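PDB 6GUO: siderophore enterobactin esterase from Emericella nidulans, which hydrolyses the ester bonds of the bacterial xenosiderophore enterobactin, as required for intracellular release of its iron, but does not cleave triacetylfusarinine C. Local coordinates for residues Thr107-Pro116 with Ile192-Leu200; Ala131-Ala139 with Phe170-Ser181. All blocks are in the same frame, centred on the assembly; numbering follows the deposited sequence.

Contact 1. Residues Thr107-Pro116 with Ile192-Leu200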
loop_
_atom_site.group_PDB
_atom_site.type_symbol
_atom_site.label_atom_id
_atom_site.label_comp_id
_atom_site.label_asym_id
_atom_site.label_seq_id
_atom_site.Cartn_x
_atom_site.Cartn_y
_atom_site.Cartn_z
ATOM N N THR A 107 23.940 2.172 4.409
ATOM C CA THR A 107 24.767 3.382 4.431
ATOM C C THR A 107 26.105 3.146 3.729
ATOM O O THR A 107 26.742 2.113 3.950
ATOM C CB THR A 107 25.028 3.872 5.858
ATOM O OG1 THR A 107 25.576 2.808 6.644
ATOM C CG2 THR A 107 23.727 4.367 6.492
ATOM N N PRO A 108 26.530 4.097 2.874
ATOM C CA PRO A 108 27.779 3.901 2.137
ATOM C C PRO A 108 29.029 4.120 2.988
ATOM O O PRO A 108 28.979 4.860 3.977
ATOM C CB PRO A 108 27.692 4.941 1.019
ATOM C CG PRO A 108 26.837 6.024 1.571
ATOM C CD PRO A 108 25.853 5.349 2.484
ATOM N N PRO A 109 30.145 3.466 2.616
ATOM C CA PRO A 109 31.392 3.696 3.332
ATOM C C PRO A 109 31.922 5.086 3.004
ATOM O O PRO A 109 31.829 5.525 1.854
ATOM C CB PRO A 109 32.314 2.603 2.793
ATOM C CG PRO A 109 31.821 2.347 1.418
ATOM C CD PRO A 109 30.342 2.613 1.428
ATOM N N CYS A 110 32.440 5.769 4.018
ATOM C CA CYS A 110 32.903 7.150 3.898
ATOM C C CYS A 110 34.263 7.293 4.563
ATOM O O CYS A 110 34.596 6.535 5.477
ATOM C CB CYS A 110 31.908 8.103 4.566
ATOM S SG CYS A 110 30.276 8.169 3.787
ATOM N N ASP A 111 35.039 8.271 4.102
ATOM C CA ASP A 111 36.348 8.567 4.695
ATOM C C ASP A 111 36.190 9.089 6.124
ATOM O O ASP A 111 36.984 8.747 7.001
ATOM C CB ASP A 111 37.132 9.576 3.839
ATOM C CG ASP A 111 37.514 9.023 2.461
ATOM O OD1 ASP A 111 37.666 9.837 1.524
ATOM O OD2 ASP A 111 37.668 7.790 2.308
ATOM N N HIS A 112 35.160 9.906 6.350
ATOM C CA HIS A 112 34.827 10.411 7.682
ATOM C C HIS A 112 33.361 10.128 8.001
ATOM O O HIS A 112 32.511 10.151 7.106
ATOM C CB HIS A 112 35.121 11.911 7.768
ATOM C CG HIS A 112 36.542 12.261 7.449
ATOM N ND1 HIS A 112 37.540 12.267 8.400
ATOM C CD2 HIS A 112 37.135 12.600 6.279
ATOM C CE1 HIS A 112 38.685 12.603 7.831
ATOM N NE2 HIS A 112 38.466 12.810 6.545
ATOM N N TYR A 113 33.085 9.853 9.276
ATOM C CA TYR A 113 31.746 9.504 9.748
ATOM C C TYR A 113 31.322 10.393 10.919
ATOM O O TYR A 113 32.082 10.591 11.865
ATOM C CB TYR A 113 31.701 8.029 10.156
ATOM C CG TYR A 113 30.395 7.590 10.787
ATOM C CD1 TYR A 113 30.338 7.210 12.128
ATOM C CD2 TYR A 113 29.212 7.558 10.043
ATOM C CE1 TYR A 113 29.145 6.807 12.712
ATOM C CE2 TYR A 113 28.013 7.157 10.619
ATOM C CZ TYR A 113 27.985 6.780 11.952
ATOM O OH TYR A 113 26.802 6.383 12.532
ATOM N N ILE A 114 30.102 10.919 10.827
ATOM C CA ILE A 114 29.467 11.725 11.866
ATOM C C ILE A 114 28.179 10.987 12.235
ATOM O O ILE A 114 27.298 10.858 11.385
ATOM C CB ILE A 114 29.128 13.144 11.346
ATOM C CG1 ILE A 114 30.412 13.910 10.981
ATOM C CG2 ILE A 114 28.301 13.932 12.361
ATOM C CD1 ILE A 114 30.829 13.779 9.530
ATOM N N PRO A 115 28.062 10.492 13.485
ATOM C CA PRO A 115 26.858 9.734 13.851
ATOM C C PRO A 115 25.566 10.558 13.859
ATOM O O PRO A 115 25.617 11.768 14.077
ATOM C CB PRO A 115 27.168 9.224 15.265
ATOM C CG PRO A 115 28.263 10.094 15.766
ATOM C CD PRO A 115 29.069 10.455 14.562
ATOM N N PRO A 116 24.411 9.906 13.613
ATOM C CA PRO A 116 23.124 10.591 13.750
ATOM C C PRO A 116 22.799 11.016 15.182
ATOM O O PRO A 116 23.323 10.449 16.145
ATOM C CB PRO A 116 22.110 9.541 13.281
ATOM C CG PRO A 116 22.880 8.645 12.386
ATOM C CD PRO A 116 24.252 8.581 12.982
ATOM N N ILE A 192 19.112 12.138 2.880
ATOM C CA ILE A 192 20.153 12.964 2.264
ATOM C C ILE A 192 21.009 13.621 3.351
ATOM O O ILE A 192 22.224 13.707 3.203
ATOM C CB ILE A 192 19.551 13.987 1.261
ATOM C CG1 ILE A 192 19.004 13.230 0.041
ATOM C CG2 ILE A 192 20.592 15.017 0.817
ATOM C CD1 ILE A 192 18.156 14.049 -0.908
ATOM N N TRP A 193 20.369 14.023 4.452
ATOM C CA TRP A 193 21.051 14.536 5.659
ATOM C C TRP A 193 22.214 13.687 6.193
ATOM O O TRP A 193 23.142 14.235 6.789
ATOM C CB TRP A 193 20.040 14.741 6.801
ATOM C CG TRP A 193 19.376 13.474 7.269
ATOM C CD1 TRP A 193 18.203 12.945 6.812
ATOM C CD2 TRP A 193 19.850 12.580 8.284
ATOM N NE1 TRP A 193 17.918 11.777 7.474
ATOM C CE2 TRP A 193 18.910 11.527 8.384
ATOM C CE3 TRP A 193 20.974 12.566 9.120
ATOM C CZ2 TRP A 193 19.061 10.470 9.289
ATOM C CZ3 TRP A 193 21.127 11.510 10.020
ATOM C CH2 TRP A 193 20.175 10.476 10.092
ATOM N N TRP A 194 22.144 12.369 6.001
ATOM C CA TRP A 194 23.067 11.423 6.637
ATOM C C TRP A 194 24.548 11.775 6.485
ATOM O O TRP A 194 25.019 12.075 5.387
ATOM C CB TRP A 194 22.822 9.997 6.130
ATOM C CG TRP A 194 23.700 8.996 6.807
ATOM C CD1 TRP A 194 23.517 8.445 8.040
ATOM C CD2 TRP A 194 24.917 8.452 6.299
ATOM N NE1 TRP A 194 24.542 7.574 8.328
ATOM C CE2 TRP A 194 25.416 7.560 7.276
ATOM C CE3 TRP A 194 25.635 8.622 5.108
ATOM C CZ2 TRP A 194 26.603 6.845 7.099
ATOM C CZ3 TRP A 194 26.817 7.910 4.932
ATOM C CH2 TRP A 194 27.285 7.030 5.924
ATOM N N ASN A 195 25.261 11.729 7.609
ATOM C CA ASN A 195 26.697 11.966 7.658
ATOM C C ASN A 195 27.090 13.288 6.992
ATOM O O ASN A 195 27.858 13.312 6.027
ATOM C CB ASN A 195 27.440 10.785 7.022
ATOM C CG ASN A 195 28.927 10.844 7.260
ATOM O OD1 ASN A 195 29.372 11.369 8.279
ATOM N ND2 ASN A 195 29.708 10.316 6.316
ATOM N N ASN A 196 26.529 14.380 7.507
ATOM C CA ASN A 196 26.773 15.725 6.975
ATOM C C ASN A 196 26.556 15.782 5.453
ATOM O O ASN A 196 27.365 16.341 4.708
ATOM C CB ASN A 196 28.187 16.191 7.361
ATOM C CG ASN A 196 28.402 17.681 7.148
ATOM O OD1 ASN A 196 27.455 18.468 7.141
ATOM N ND2 ASN A 196 29.658 18.074 6.969
ATOM N N ARG A 197 25.460 15.167 5.010
ATOM C CA ARG A 197 25.079 15.120 3.598
ATOM C C ARG A 197 26.167 14.587 2.663
ATOM O O ARG A 197 26.380 15.120 1.574
ATOM C CB ARG A 197 24.581 16.493 3.144
ATOM C CG ARG A 197 23.317 16.925 3.860
ATOM C CD ARG A 197 22.747 18.175 3.227
ATOM N NE ARG A 197 23.668 19.294 3.395
ATOM C CZ ARG A 197 23.688 20.402 2.657
ATOM N NH1 ARG A 197 22.827 20.596 1.658
ATOM N NH2 ARG A 197 24.593 21.337 2.926
ATOM N N SER A 198 26.822 13.509 3.082
ATOM C CA SER A 198 27.900 12.912 2.290
ATOM C C SER A 198 27.445 12.417 0.908
ATOM O O SER A 198 28.260 12.388 -0.016
ATOM C CB SER A 198 28.591 11.776 3.056
ATOM O OG SER A 198 27.712 10.688 3.277
ATOM N N ILE A 199 26.163 12.056 0.758
ATOM C CA ILE A 199 25.627 11.607 -0.544
ATOM C C ILE A 199 25.735 12.675 -1.640
ATOM O O ILE A 199 25.811 12.338 -2.818
ATOM C CB ILE A 199 24.158 11.092 -0.442
ATOM C CG1 ILE A 199 23.777 10.198 -1.636
ATOM C CG2 ILE A 199 23.159 12.243 -0.336
ATOM C CD1 ILE A 199 24.452 8.843 -1.658
ATOM N N LEU A 200 25.734 13.952 -1.251
ATOM C CA LEU A 200 25.866 15.054 -2.208
ATOM C C LEU A 200 27.257 15.135 -2.844
ATOM O O LEU A 200 27.386 15.585 -3.985
ATOM C CB LEU A 200 25.480 16.387 -1.555
ATOM C CG LEU A 200 24.053 16.474 -0.996
ATOM C CD1 LEU A 200 23.763 17.895 -0.534
ATOM C CD2 LEU A 200 23.000 16.015 -1.998
HETATM O O HOH W 1 24.828 5.720 10.463
HETATM O O HOH W 2 24.810 11.174 10.394
#
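The indole of Trp-194 and the amide of Asn-195 together fix the loop Thr-107 to Pro-116 against the tight turn at 194-197, where Asn-195 to Arg-197 take left-handed backbone angles. Trp-194 can be followed outward from CB: CG stands anti to the backbone N (chi1 -177°), which sends the indole into the bend of the loop. CD1 has Pro-116 CG as a loose neighbour, and NE1 donates to water 1 at 2.8 Å, a water that also bonds Tyr-113 OH. Past NE1, CE2 lies beneath the methyl CG2 of Thr-107, a CH-pi contact over the five-membered ring with CG2 4.0 Å from its centroid, while CB of Asn-195 lies over the opposite face, toward its rim. CZ2 reaches both CB of Thr-107 and CE2 of Tyr-113. At the far rim CH2 nears the carbonyl O of Pro-108, and CZ3 meets Pro-108 CD and Cys-110 SG, the latter an oblique sulfur-aromatic contact.

Asn-195 uses both ends of its amide on the loop backbone. ND2 donates to His-112 O over 2.9 Å, close to straight at 164° and in the amide plane. OD1 accepts from Ile-114 N at 2.7 Å, but this bond is more bent (142°), and its donor stands above the carbonyl plane. Water 2 adds a link, donating to Ile-114 O and accepting from Asn-195 N. Beside it, Pro-116 CB packs on the edge of the Trp-193 ring, 3.8 Å from CH2.

The loop enters the proline-rich insertion that makes the active site too narrow for the flat triacetylfusarinine C. Lacking regular secondary structure, it wraps the Trp-194 indole with mostly apolar groups and is tied by an amide whose two backbone bonds would fix its rotation.

Contact 2. Residues Ala131-Ala139 with Phe170-Ser181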
loop_
_atom_site.group_PDB
_atom_site.type_symbol
_atom_site.label_atom_id
_atom_site.label_comp_id
_atom_site.label_asym_id
_atom_site.label_seq_id
_atom_site.Cartn_x
_atom_site.Cartn_y
_atom_site.Cartn_z
ATOM N N ALA A 131 27.086 -0.504 2.452
ATOM C CA ALA A 131 26.251 -0.401 1.239
ATOM C C ALA A 131 26.888 -0.984 -0.014
ATOM O O ALA A 131 26.190 -1.586 -0.831
ATOM C CB ALA A 131 25.825 1.032 0.985
ATOM N N ASP A 132 28.199 -0.814 -0.172
ATOM C CA ASP A 132 28.892 -1.404 -1.324
ATOM C C ASP A 132 28.861 -2.929 -1.280
ATOM O O ASP A 132 28.660 -3.569 -2.311
ATOM C CB ASP A 132 30.327 -0.880 -1.442
ATOM C CG ASP A 132 30.381 0.586 -1.840
ATOM O OD1 ASP A 132 29.445 1.070 -2.511
ATOM O OD2 ASP A 132 31.368 1.261 -1.488
ATOM N N GLU A 133 29.039 -3.499 -0.086
ATOM C CA GLU A 133 28.924 -4.949 0.118
ATOM C C GLU A 133 27.512 -5.449 -0.197
ATOM O O GLU A 133 27.338 -6.470 -0.861
ATOM C CB GLU A 133 29.291 -5.330 1.558
ATOM C CG GLU A 133 30.761 -5.129 1.903
ATOM C CD GLU A 133 31.071 -5.338 3.378
ATOM O OE1 GLU A 133 30.207 -5.847 4.126
ATOM O OE2 GLU A 133 32.195 -4.988 3.792
ATOM N N PHE A 134 26.512 -4.713 0.279
ATOM C CA PHE A 134 25.109 -5.068 0.068
ATOM C C PHE A 134 24.695 -4.966 -1.403
ATOM O O PHE A 134 23.987 -5.817 -1.932
ATOM C CB PHE A 134 24.214 -4.174 0.940
ATOM C CG PHE A 134 22.798 -4.661 1.073
ATOM C CD1 PHE A 134 22.519 -6.002 1.338
ATOM C CD2 PHE A 134 21.734 -3.768 0.968
ATOM C CE1 PHE A 134 21.217 -6.446 1.471
ATOM C CE2 PHE A 134 20.428 -4.210 1.105
ATOM C CZ PHE A 134 20.165 -5.548 1.355
ATOM N N LEU A 135 25.155 -3.929 -2.056
ATOM C CA LEU A 135 24.882 -3.716 -3.471
ATOM C C LEU A 135 25.522 -4.811 -4.336
ATOM O O LEU A 135 24.915 -5.293 -5.293
ATOM C CB LEU A 135 25.390 -2.334 -3.867
ATOM C CG LEU A 135 25.082 -1.763 -5.248
ATOM C CD1 LEU A 135 23.685 -2.130 -5.732
ATOM C CD2 LEU A 135 25.228 -0.250 -5.190
ATOM N N THR A 136 26.744 -5.205 -3.975
ATOM C CA THR A 136 27.419 -6.345 -4.600
ATOM C C THR A 136 26.610 -7.632 -4.395
ATOM O O THR A 136 26.419 -8.408 -5.333
ATOM C CB THR A 136 28.846 -6.507 -4.033
ATOM O OG1 THR A 136 29.588 -5.310 -4.286
ATOM C CG2 THR A 136 29.573 -7.675 -4.662
ATOM N N PHE A 137 26.126 -7.829 -3.169
ATOM C CA PHE A 137 25.291 -8.981 -2.814
ATOM C C PHE A 137 24.021 -9.060 -3.666
ATOM O O PHE A 137 23.683 -10.124 -4.189
ATOM C CB PHE A 137 24.952 -8.932 -1.314
ATOM C CG PHE A 137 23.967 -9.969 -0.870
ATOM C CD1 PHE A 137 24.329 -11.308 -0.806
ATOM C CD2 PHE A 137 22.676 -9.606 -0.487
ATOM C CE1 PHE A 137 23.422 -12.272 -0.388
ATOM C CE2 PHE A 137 21.769 -10.565 -0.067
ATOM C CZ PHE A 137 22.141 -11.899 -0.014
ATOM N N ILE A 138 23.335 -7.931 -3.822
ATOM C CA ILE A 138 22.111 -7.889 -4.628
ATOM C C ILE A 138 22.413 -8.193 -6.100
ATOM O O ILE A 138 21.741 -9.020 -6.716
ATOM C CB ILE A 138 21.380 -6.537 -4.484
ATOM C CG1 ILE A 138 20.826 -6.400 -3.057
ATOM C CG2 ILE A 138 20.239 -6.419 -5.492
ATOM C CD1 ILE A 138 20.401 -4.996 -2.686
ATOM N N ALA A 139 23.436 -7.536 -6.633
ATOM C CA ALA A 139 23.791 -7.641 -8.051
ATOM C C ALA A 139 24.425 -8.981 -8.450
ATOM O O ALA A 139 24.184 -9.465 -9.558
ATOM C CB ALA A 139 24.710 -6.489 -8.440
ATOM N N PHE A 170 20.476 4.558 0.068
ATOM C CA PHE A 170 21.069 3.412 -0.623
ATOM C C PHE A 170 20.810 3.450 -2.129
ATOM O O PHE A 170 21.731 3.259 -2.915
ATOM C CB PHE A 170 20.548 2.103 -0.014
ATOM C CG PHE A 170 21.085 0.865 -0.670
ATOM C CD1 PHE A 170 22.346 0.371 -0.328
ATOM C CD2 PHE A 170 20.337 0.183 -1.625
ATOM C CE1 PHE A 170 22.844 -0.772 -0.933
ATOM C CE2 PHE A 170 20.834 -0.963 -2.233
ATOM C CZ PHE A 170 22.093 -1.440 -1.886
ATOM N N ALA A 171 19.560 3.701 -2.514
ATOM C CA ALA A 171 19.188 3.857 -3.924
ATOM C C ALA A 171 19.986 4.963 -4.618
ATOM O O ALA A 171 20.489 4.763 -5.734
ATOM C CB ALA A 171 17.696 4.118 -4.056
ATOM N N LEU A 172 20.114 6.113 -3.957
ATOM C CA LEU A 172 20.921 7.220 -4.480
ATOM C C LEU A 172 22.395 6.844 -4.611
ATOM O O LEU A 172 23.024 7.130 -5.640
ATOM C CB LEU A 172 20.765 8.472 -3.611
ATOM C CG LEU A 172 19.374 9.126 -3.635
ATOM C CD1 LEU A 172 19.333 10.322 -2.700
ATOM C CD2 LEU A 172 18.958 9.536 -5.042
ATOM N N HIS A 173 22.939 6.193 -3.584
ATOM C CA HIS A 173 24.319 5.692 -3.640
ATOM C C HIS A 173 24.550 4.753 -4.836
ATOM O O HIS A 173 25.553 4.884 -5.539
ATOM C CB HIS A 173 24.701 5.001 -2.329
ATOM C CG HIS A 173 26.063 4.389 -2.357
ATOM N ND1 HIS A 173 27.214 5.145 -2.362
ATOM C CD2 HIS A 173 26.460 3.097 -2.421
ATOM C CE1 HIS A 173 28.263 4.344 -2.407
ATOM N NE2 HIS A 173 27.832 3.096 -2.447
ATOM N N ALA A 174 23.613 3.833 -5.072
ATOM C CA ALA A 174 23.682 2.934 -6.222
ATOM C C ALA A 174 23.697 3.728 -7.528
ATOM O O ALA A 174 24.587 3.536 -8.353
ATOM C CB ALA A 174 22.521 1.950 -6.205
ATOM N N LEU A 175 22.736 4.642 -7.689
ATOM C CA LEU A 175 22.684 5.524 -8.867
ATOM C C LEU A 175 23.998 6.285 -9.123
ATOM O O LEU A 175 24.514 6.277 -10.243
ATOM C CB LEU A 175 21.522 6.527 -8.742
ATOM C CG LEU A 175 21.430 7.666 -9.765
ATOM C CD1 LEU A 175 21.309 7.126 -11.179
ATOM C CD2 LEU A 175 20.259 8.579 -9.442
ATOM N N PHE A 176 24.535 6.927 -8.090
ATOM C CA PHE A 176 25.668 7.838 -8.266
ATOM C C PHE A 176 27.004 7.130 -8.470
ATOM O O PHE A 176 27.871 7.678 -9.137
ATOM C CB PHE A 176 25.771 8.840 -7.105
ATOM C CG PHE A 176 24.554 9.721 -6.937
ATOM C CD1 PHE A 176 23.832 10.188 -8.042
ATOM C CD2 PHE A 176 24.138 10.103 -5.668
ATOM C CE1 PHE A 176 22.722 10.995 -7.874
ATOM C CE2 PHE A 176 23.026 10.913 -5.499
ATOM C CZ PHE A 176 22.317 11.359 -6.602
ATOM N N THR A 177 27.164 5.927 -7.914
ATOM C CA THR A 177 28.435 5.186 -8.010
ATOM C C THR A 177 28.421 4.017 -9.002
ATOM O O THR A 177 29.478 3.650 -9.531
ATOM C CB THR A 177 28.883 4.671 -6.628
ATOM O OG1 THR A 177 27.961 3.696 -6.141
ATOM C CG2 THR A 177 28.986 5.821 -5.633
ATOM N N LYS A 178 27.249 3.431 -9.246
ATOM C CA LYS A 178 27.118 2.313 -10.180
ATOM C C LYS A 178 25.793 2.463 -10.952
ATOM O O LYS A 178 24.890 1.645 -10.800
ATOM C CB LYS A 178 27.220 0.986 -9.404
ATOM C CG LYS A 178 27.636 -0.220 -10.246
ATOM C CD LYS A 178 28.147 -1.386 -9.397
ATOM C CE LYS A 178 27.021 -2.232 -8.816
ATOM N NZ LYS A 178 27.522 -3.382 -8.008
ATOM N N PRO A 179 25.678 3.523 -11.788
ATOM C CA PRO A 179 24.395 3.868 -12.429
ATOM C C PRO A 179 23.766 2.792 -13.324
ATOM O O PRO A 179 22.550 2.810 -13.516
ATOM C CB PRO A 179 24.726 5.126 -13.252
ATOM C CG PRO A 179 26.205 5.154 -13.367
ATOM C CD PRO A 179 26.731 4.498 -12.131
ATOM N N SER A 180 24.569 1.872 -13.857
ATOM C CA SER A 180 24.042 0.750 -14.646
ATOM C C SER A 180 23.448 -0.401 -13.819
ATOM O O SER A 180 22.891 -1.332 -14.407
ATOM C CB SER A 180 25.127 0.197 -15.573
ATOM O OG SER A 180 25.568 1.204 -16.462
ATOM N N SER A 181 23.563 -0.344 -12.484
ATOM C CA SER A 181 23.040 -1.386 -11.579
ATOM C C SER A 181 21.580 -1.716 -11.840
ATOM O O SER A 181 21.185 -2.886 -11.893
ATOM C CB SER A 181 23.147 -0.933 -10.122
ATOM O OG SER A 181 24.486 -0.717 -9.745
HETATM O O HOH W 3 29.231 1.378 -5.184
#
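Phe-170 enters helix 131-139 as a knob, its ring held among Ala-131, Phe-134, Leu-135 and Ile-138. Its chi1 of 179° swings the ring away from its own backbone N and straight across the interface: CE1 stops 3.4 Å from Ala-131 O, and CZ meets Phe-134 CD2 at 3.7 Å. The two phenyl planes are oblique to each other. Leu-135 CD2 rests on Ala-174 CB at 3.6 Å, and its CG lies alongside the end of Lys-178, whose chain is kinked at chi3 and runs past in the opposite direction.

Near the start of helix 131-139, His-173 NE2 donates to Asp-132 OD1 over 2.6 Å. The bond is nearly linear (175°) and lies in the imidazole plane, but meets the syn side of the carboxylate from well out of its plane. Water 3 donates to the same OD1 and to Thr-177 OG1, while ND1 of His-173 bonds Glu-202, so both ring nitrogens are engaged.

Segments 131-139 and 170-177 cross at -78°, their axes 10.7 Å apart at closest approach, and Phe-134, Ile-138 and Phe-170 also touch Val-58 of strand 52-58. Such helices packed on a central, mainly parallel sheet are typical of the alpha/beta-hydrolase fold, in which helix 166-177 probably follows the nucleophile elbow.

Overall arrangement
Both contacts bear on helix 166-177, and their centres are about 16 Å apart. Contact 2 is buried, about 12 Å from the centre of the chain; contact 1 lies farther out, at about 19 Å. They meet directly: Ala-131 N probably bonds Thr-107 O at 3.0 Å, and Pro-108 CB packs 3.4 Å from His-173 ND1. Through these, the loop leading into the insertion is anchored on the two helices of contact 2. Ile-199 CD1 approaches His-173 N at 3.6 Å, so His-173 adjoins both segments of contact 1. The probable nucleophile elbow, Gly-163, Ser-165 and Gly-167, is touched by Phe-170 of contact 2, whereas Trp-193 of contact 1 is near it without contact.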